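Local coordinates for protein glycoside transferase (Listeria monocytogenes, PDB 6R2M) that probably acts as an extracellular glycoside hydrolase on exopolysaccharide, at residues A99-E108 against Y162-Y173. Residues are numbered along the deposited sequence; the frame is centred on the assembly and turned at random.
Sequences AIVDDFRITE and YLNIQAMQQINY
Gln166 NE2 donates to Glu108 OE1 (2.9 Å), nearly along the C-O axis, and a water links Glu108 OE2 to Gln170 OE1, donating to both. The carboxylate and the Gln166 amide stand almost perpendicular, 80° apart. Segments 100-108 and 165-170 cross at 73°, the short helix 165-170 packing on helix 100-116 in a mostly helical chain consistent with the (alpha/alpha) barrel of such glycoside hydrolases. An Asn N-cap opens helix 165-170, and a Schellman motif with Asn172 as C-prime residue closes it. Asn164 serves both helices: its OD1 caps Ala167 N (3.0 Å), and its ND2 donates to a second water that in turn donates to Val101 O. With CG anti to the carbonyl carbon (chi1 -70°), the Phe104 ring passes Asn164 CB, 3.5 Å from Phe104 CD2, and its far end reaches Met168 CG and Tyr173 OH. Ala167 CB packs on Phe104 CB. Met168 CG approaches Phe104 CZ at 3.7 Å, its sulfur making an oblique Met-aromatic contact; Leu130 of helix 120-136 also touches the Phe104 side chain. Tyr173 OH sits in the ring plane, 3.6 Å from Phe104 CZ. At the N-terminal end of helix 100-116, Val101 CG1 forms a CH-pi contact over the centre of the Tyr162 ring, 3.5 Å from its centroid.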
ATOM      1  N   ALA A  99     -10.037  -4.493   4.909  1.00  8.73           N
ATOM      2  CA  ALA A  99      -9.133  -3.445   5.383  1.00  7.78           C
ATOM      3  C   ALA A  99      -9.168  -2.368   4.317  1.00  5.49           C
ATOM      4  O   ALA A  99      -8.893  -2.668   3.150  1.00  7.33           O
ATOM      5  CB  ALA A  99      -7.704  -3.969   5.590  1.00  8.26           C
ATOM      6  N   ILE A 100      -9.544  -1.134   4.680  1.00  7.68           N
ATOM      7  CA  ILE A 100      -9.831  -0.161   3.622  1.00  6.64           C
ATOM      8  C   ILE A 100      -8.610   0.087   2.751  1.00  8.82           C
ATOM      9  O   ILE A 100      -8.749   0.315   1.546  1.00  5.93           O
ATOM     10  CB  ILE A 100     -10.395   1.168   4.166  1.00  9.40           C
ATOM     11  CG1 ILE A 100      -9.395   1.903   5.076  1.00  8.38           C
ATOM     12  CG2 ILE A 100     -11.759   0.949   4.797  1.00 11.80           C
ATOM     13  CD1 ILE A 100      -9.924   3.265   5.587  1.00 11.52           C
ATOM     14  N   VAL A 101      -7.405   0.020   3.323  1.00  7.45           N
ATOM     15  CA  VAL A 101      -6.197   0.283   2.541  1.00  7.76           C
ATOM     16  C   VAL A 101      -6.082  -0.714   1.394  1.00  7.99           C
ATOM     17  O   VAL A 101      -5.648  -0.361   0.288  1.00  6.96           O
ATOM     18  CB  VAL A 101      -4.951   0.278   3.458  1.00  6.79           C
ATOM     19  CG1 VAL A 101      -4.751  -1.087   4.186  1.00  7.85           C
ATOM     20  CG2 VAL A 101      -3.699   0.725   2.704  1.00  9.86           C
ATOM     21  N   ASP A 102      -6.497  -1.964   1.630  1.00  4.85           N
ATOM     22  CA  ASP A 102      -6.427  -2.996   0.601  1.00  6.06           C
ATOM     23  C   ASP A 102      -7.541  -2.848  -0.426  1.00  6.96           C
ATOM     24  O   ASP A 102      -7.323  -3.138  -1.615  1.00  8.60           O
ATOM     25  CB  ASP A 102      -6.452  -4.386   1.251  1.00  7.75           C
ATOM     26  CG  ASP A 102      -5.259  -4.606   2.183  1.00  8.66           C
ATOM     27  OD1 ASP A 102      -4.175  -4.049   1.905  1.00  8.96           O
ATOM     28  OD2 ASP A 102      -5.398  -5.313   3.209  1.00 13.48           O
ATOM     29  N   ASP A 103      -8.729  -2.383   0.000  1.00  7.41           N
ATOM     30  CA  ASP A 103      -9.788  -2.086  -0.958  1.00  7.79           C
ATOM     31  C   ASP A 103      -9.358  -0.969  -1.888  1.00  8.29           C
ATOM     32  O   ASP A 103      -9.552  -1.056  -3.101  1.00  7.04           O
ATOM     33  CB  ASP A 103     -11.076  -1.647  -0.262  1.00  6.43           C
ATOM     34  CG  ASP A 103     -11.652  -2.687   0.659  1.00 10.77           C
ATOM     35  OD1 ASP A 103     -11.159  -3.835   0.700  1.00 14.27           O
ATOM     36  OD2 ASP A 103     -12.637  -2.328   1.344  1.00 11.91           O
ATOM     37  N   PHE A 104      -8.785   0.099  -1.311  1.00  7.90           N
ATOM     38  CA  PHE A 104      -8.312   1.250  -2.082  1.00  6.11           C
ATOM     39  C   PHE A 104      -7.291   0.822  -3.127  1.00  8.13           C
ATOM     40  O   PHE A 104      -7.340   1.253  -4.285  1.00  6.01           O
ATOM     41  CB  PHE A 104      -7.679   2.292  -1.150  1.00  6.29           C
ATOM     42  CG  PHE A 104      -8.646   3.019  -0.257  1.00  5.95           C
ATOM     43  CD1 PHE A 104      -9.990   3.168  -0.596  1.00  5.29           C
ATOM     44  CD2 PHE A 104      -8.186   3.559   0.941  1.00  6.63           C
ATOM     45  CE1 PHE A 104     -10.853   3.853   0.253  1.00  8.28           C
ATOM     46  CE2 PHE A 104      -9.030   4.236   1.784  1.00  9.24           C
ATOM     47  CZ  PHE A 104     -10.377   4.388   1.434  1.00  7.24           C
ATOM     48  N   ARG A 105      -6.343  -0.019  -2.727  1.00  7.37           N
ATOM     49  CA  ARG A 105      -5.301  -0.453  -3.651  1.00  4.71           C
ATOM     50  C   ARG A 105      -5.889  -1.265  -4.798  1.00  6.34           C
ATOM     51  O   ARG A 105      -5.546  -1.048  -5.960  1.00  6.91           O
ATOM     52  CB  ARG A 105      -4.247  -1.272  -2.908  1.00  5.39           C
ATOM     53  CG  ARG A 105      -3.092  -1.653  -3.823  1.00  8.03           C
ATOM     54  CD  ARG A 105      -2.096  -2.549  -3.105  1.00  8.01           C
ATOM     55  NE  ARG A 105      -1.529  -1.890  -1.927  1.00  8.72           N
ATOM     56  CZ  ARG A 105      -1.864  -2.165  -0.673  1.00  7.53           C
ATOM     57  NH1 ARG A 105      -2.797  -3.076  -0.392  1.00  8.62           N
ATOM     58  NH2 ARG A 105      -1.266  -1.516   0.317  1.00 10.29           N
ATOM     59  N   ILE A 106      -6.799  -2.189  -4.490  1.00  5.88           N
ATOM     60  CA  ILE A 106      -7.358  -3.063  -5.516  1.00  5.39           C
ATOM     61  C   ILE A 106      -8.221  -2.262  -6.483  1.00  4.37           C
ATOM     62  O   ILE A 106      -8.135  -2.441  -7.702  1.00  7.37           O
ATOM     63  CB  ILE A 106      -8.141  -4.211  -4.851  1.00  7.78           C
ATOM     64  CG1 ILE A 106      -7.139  -5.237  -4.295  1.00  6.53           C
ATOM     65  CG2 ILE A 106      -9.086  -4.895  -5.840  1.00  9.36           C
ATOM     66  CD1 ILE A 106      -7.715  -6.209  -3.256  1.00  5.38           C
ATOM     67  N   THR A 107      -9.086  -1.383  -5.953  1.00  6.22           N
ATOM     68  CA  THR A 107      -9.953  -0.617  -6.838  1.00  7.41           C
ATOM     69  C   THR A 107      -9.147   0.352  -7.683  1.00  7.50           C
ATOM     70  O   THR A 107      -9.443   0.524  -8.866  1.00  8.27           O
ATOM     71  CB  THR A 107     -11.035   0.132  -6.057  1.00  8.23           C
ATOM     72  OG1 THR A 107     -10.442   0.999  -5.075  1.00  8.32           O
ATOM     73  CG2 THR A 107     -11.957  -0.861  -5.376  1.00 12.12           C
ATOM     74  N   GLU A 108      -8.086   0.949  -7.117  1.00  8.12           N
ATOM     75  CA  GLU A 108      -7.207   1.785  -7.928  1.00  8.65           C
ATOM     76  C   GLU A 108      -6.588   0.987  -9.067  1.00  9.98           C
ATOM     77  O   GLU A 108      -6.537   1.455 -10.204  1.00  7.93           O
ATOM     78  CB  GLU A 108      -6.111   2.407  -7.064  1.00 11.37           C
ATOM     79  CG  GLU A 108      -6.566   3.674  -6.369  1.00 14.88           C
ATOM     80  CD  GLU A 108      -6.905   4.772  -7.365  1.00 22.72           C
ATOM     81  OE1 GLU A 108      -5.986   5.245  -8.063  1.00 30.59           O
ATOM     82  OE2 GLU A 108      -8.086   5.148  -7.461  1.00 19.83           O
ATOM     83  N   TYR A 162      -3.683   3.832   6.476  1.00  6.89           N
ATOM     84  CA  TYR A 162      -4.627   3.177   5.594  1.00  8.36           C
ATOM     85  C   TYR A 162      -5.208   4.130   4.553  1.00  9.77           C
ATOM     86  O   TYR A 162      -5.955   3.684   3.676  1.00  9.12           O
ATOM     87  CB  TYR A 162      -5.766   2.570   6.416  1.00  8.34           C
ATOM     88  CG  TYR A 162      -5.508   1.194   7.007  1.00  8.60           C
ATOM     89  CD1 TYR A 162      -4.208   0.724   7.228  1.00  9.86           C
ATOM     90  CD2 TYR A 162      -6.577   0.362   7.328  1.00 10.58           C
ATOM     91  CE1 TYR A 162      -3.998  -0.544   7.776  1.00 12.45           C
ATOM     92  CE2 TYR A 162      -6.377  -0.888   7.880  1.00 11.63           C
ATOM     93  CZ  TYR A 162      -5.087  -1.344   8.082  1.00 11.27           C
ATOM     94  OH  TYR A 162      -4.897  -2.604   8.619  1.00 15.87           O
ATOM     95  N   LEU A 163      -4.889   5.427   4.616  1.00  7.25           N
ATOM     96  CA  LEU A 163      -5.521   6.377   3.714  1.00  7.49           C
ATOM     97  C   LEU A 163      -4.854   6.335   2.345  1.00 13.10           C
ATOM     98  O   LEU A 163      -3.621   6.293   2.229  1.00 13.57           O
ATOM     99  CB  LEU A 163      -5.462   7.796   4.273  1.00  9.07           C
ATOM    100  CG  LEU A 163      -6.215   8.048   5.579  1.00  8.95           C
ATOM    101  CD1 LEU A 163      -5.884   9.432   6.114  1.00 13.34           C
ATOM    102  CD2 LEU A 163      -7.712   7.916   5.413  1.00 11.25           C
ATOM    103  N   ASN A 164      -5.680   6.336   1.306  1.00  8.60           N
ATOM    104  CA  ASN A 164      -5.223   6.398  -0.073  1.00  8.46           C
ATOM    105  C   ASN A 164      -5.986   7.576  -0.661  1.00 10.71           C
ATOM    106  O   ASN A 164      -7.170   7.450  -0.974  1.00  9.24           O
ATOM    107  CB  ASN A 164      -5.506   5.081  -0.793  1.00  8.95           C
ATOM    108  CG  ASN A 164      -4.981   5.049  -2.211  1.00 11.98           C
ATOM    109  OD1 ASN A 164      -5.060   6.033  -2.956  1.00 12.45           O
ATOM    110  ND2 ASN A 164      -4.464   3.895  -2.604  1.00 11.17           N
ATOM    111  N   ILE A 165      -5.333   8.741  -0.736  1.00 10.44           N
ATOM    112  CA  ILE A 165      -6.050   9.961  -1.101  1.00  9.00           C
ATOM    113  C   ILE A 165      -6.594   9.860  -2.518  1.00 12.28           C
ATOM    114  O   ILE A 165      -7.727  10.264  -2.795  1.00  8.69           O
ATOM    115  CB  ILE A 165      -5.136  11.190  -0.935  1.00 10.61           C
ATOM    116  CG1 ILE A 165      -4.703  11.331   0.526  1.00 10.50           C
ATOM    117  CG2 ILE A 165      -5.842  12.472  -1.446  1.00 10.74           C
ATOM    118  CD1 ILE A 165      -5.848  11.299   1.549  1.00  9.84           C
ATOM    119  N   GLN A 166      -5.798   9.329  -3.443  1.00 13.49           N
ATOM    120  CA  GLN A 166      -6.278   9.186  -4.814  1.00 14.50           C
ATOM    121  C   GLN A 166      -7.542   8.331  -4.875  1.00 13.07           C
ATOM    122  O   GLN A 166      -8.521   8.707  -5.532  1.00 13.68           O
ATOM    123  CB  GLN A 166      -5.172   8.598  -5.698  1.00 17.60           C
ATOM    124  CG  GLN A 166      -5.651   8.248  -7.099  1.00 30.11           C
ATOM    125  CD  GLN A 166      -4.608   8.499  -8.168  1.00 35.01           C
ATOM    126  OE1 GLN A 166      -3.906   9.511  -8.147  1.00 39.25           O
ATOM    127  NE2 GLN A 166      -4.491   7.564  -9.105  1.00 34.29           N
ATOM    128  N   ALA A 167      -7.557   7.204  -4.158  1.00 11.23           N
ATOM    129  CA  ALA A 167      -8.732   6.339  -4.198  1.00 12.54           C
ATOM    130  C   ALA A 167      -9.937   7.028  -3.570  1.00 16.09           C
ATOM    131  O   ALA A 167     -11.065   6.902  -4.063  1.00 14.24           O
ATOM    132  CB  ALA A 167      -8.445   5.015  -3.490  1.00 11.28           C
ATOM    133  N   MET A 168      -9.719   7.770  -2.492  1.00 10.08           N
ATOM    134  CA  MET A 168     -10.834   8.429  -1.821  1.00  9.44           C
ATOM    135  C   MET A 168     -11.432   9.532  -2.680  1.00 12.70           C
ATOM    136  O   MET A 168     -12.649   9.753  -2.642  1.00 13.22           O
ATOM    137  CB  MET A 168     -10.386   8.982  -0.468  1.00 11.54           C
ATOM    138  CG  MET A 168      -9.961   7.903   0.482  1.00  9.18           C
ATOM    139  SD  MET A 168      -9.317   8.579   2.018  1.00 12.92           S
ATOM    140  CE  MET A 168     -10.760   9.472   2.608  1.00 13.18           C
ATOM    141  N   GLN A 169     -10.605  10.227  -3.464  1.00 12.44           N
ATOM    142  CA  GLN A 169     -11.146  11.237  -4.366  1.00 13.42           C
ATOM    143  C   GLN A 169     -11.915  10.597  -5.516  1.00 17.19           C
ATOM    144  O   GLN A 169     -12.895  11.179  -6.002  1.00 17.61           O
ATOM    145  CB  GLN A 169     -10.015  12.130  -4.883  1.00 16.52           C
ATOM    146  CG  GLN A 169      -9.316  12.910  -3.781  1.00 14.84           C
ATOM    147  CD  GLN A 169      -8.041  13.589  -4.242  1.00 19.93           C
ATOM    148  OE1 GLN A 169      -7.421  13.184  -5.224  1.00 22.79           O
ATOM    149  NE2 GLN A 169      -7.632  14.623  -3.515  1.00 21.39           N
ATOM    150  N   GLN A 170     -11.509   9.399  -5.939  1.00 16.47           N
ATOM    151  CA  GLN A 170     -12.195   8.707  -7.028  1.00 15.95           C
ATOM    152  C   GLN A 170     -13.657   8.416  -6.692  1.00 17.71           C
ATOM    153  O   GLN A 170     -14.506   8.384  -7.593  1.00 20.64           O
ATOM    154  CB  GLN A 170     -11.462   7.409  -7.358  1.00 21.61           C
ATOM    155  CG  GLN A 170     -12.185   6.549  -8.365  1.00 19.26           C
ATOM    156  CD  GLN A 170     -12.161   7.150  -9.757  1.00 29.56           C
ATOM    157  OE1 GLN A 170     -11.145   7.695 -10.187  1.00 27.44           O
ATOM    158  NE2 GLN A 170     -13.290   7.060 -10.468  1.00 22.06           N
ATOM    159  N   ILE A 171     -13.973   8.203  -5.417  1.00 12.56           N
ATOM    160  CA  ILE A 171     -15.330   7.880  -4.996  1.00 10.68           C
ATOM    161  C   ILE A 171     -15.965   9.027  -4.214  1.00  8.06           C
ATOM    162  O   ILE A 171     -17.023   8.853  -3.612  1.00  9.62           O
ATOM    163  CB  ILE A 171     -15.359   6.553  -4.210  1.00 10.89           C
ATOM    164  CG1 ILE A 171     -16.757   5.912  -4.228  1.00 13.09           C
ATOM    165  CG2 ILE A 171     -14.815   6.716  -2.806  1.00 10.01           C
ATOM    166  CD1 ILE A 171     -17.178   5.421  -5.588  1.00 15.00           C
ATOM    167  N   ASN A 172     -15.344  10.207  -4.227  1.00  9.11           N
ATOM    168  CA  ASN A 172     -15.946  11.438  -3.700  1.00 10.52           C
ATOM    169  C   ASN A 172     -16.365  11.324  -2.234  1.00 11.80           C
ATOM    170  O   ASN A 172     -17.500  11.637  -1.868  1.00 12.46           O
ATOM    171  CB  ASN A 172     -17.142  11.856  -4.556  1.00  9.44           C
ATOM    172  CG  ASN A 172     -16.749  12.133  -5.984  1.00 11.25           C
ATOM    173  OD1 ASN A 172     -17.139  11.403  -6.906  1.00 16.05           O
ATOM    174  ND2 ASN A 172     -15.970  13.186  -6.181  1.00 10.86           N
ATOM    175  N   TYR A 173     -15.441  10.894  -1.381  1.00 10.19           N
ATOM    176  CA  TYR A 173     -15.677  11.060   0.046  1.00 10.04           C
ATOM    177  C   TYR A 173     -15.962  12.526   0.350  1.00  9.28           C
ATOM    178  O   TYR A 173     -15.413  13.429  -0.291  1.00 10.91           O
ATOM    179  CB  TYR A 173     -14.465  10.609   0.862  1.00  8.48           C
ATOM    180  CG  TYR A 173     -14.344   9.122   1.124  1.00  7.10           C
ATOM    181  CD1 TYR A 173     -13.802   8.279   0.159  1.00  7.81           C
ATOM    182  CD2 TYR A 173     -14.706   8.571   2.347  1.00  8.57           C
ATOM    183  CE1 TYR A 173     -13.645   6.940   0.384  1.00  8.73           C
ATOM    184  CE2 TYR A 173     -14.561   7.206   2.581  1.00  9.35           C
ATOM    185  CZ  TYR A 173     -14.022   6.401   1.585  1.00  8.45           C
ATOM    186  OH  TYR A 173     -13.850   5.050   1.765  1.00  9.39           O
TER
HETATM  187  O   HOH W   1      -4.035   1.733  -0.842  1.00 10.30           O
HETATM  188  O   HOH W   2      -8.758   6.519  -9.901  1.00 28.22           O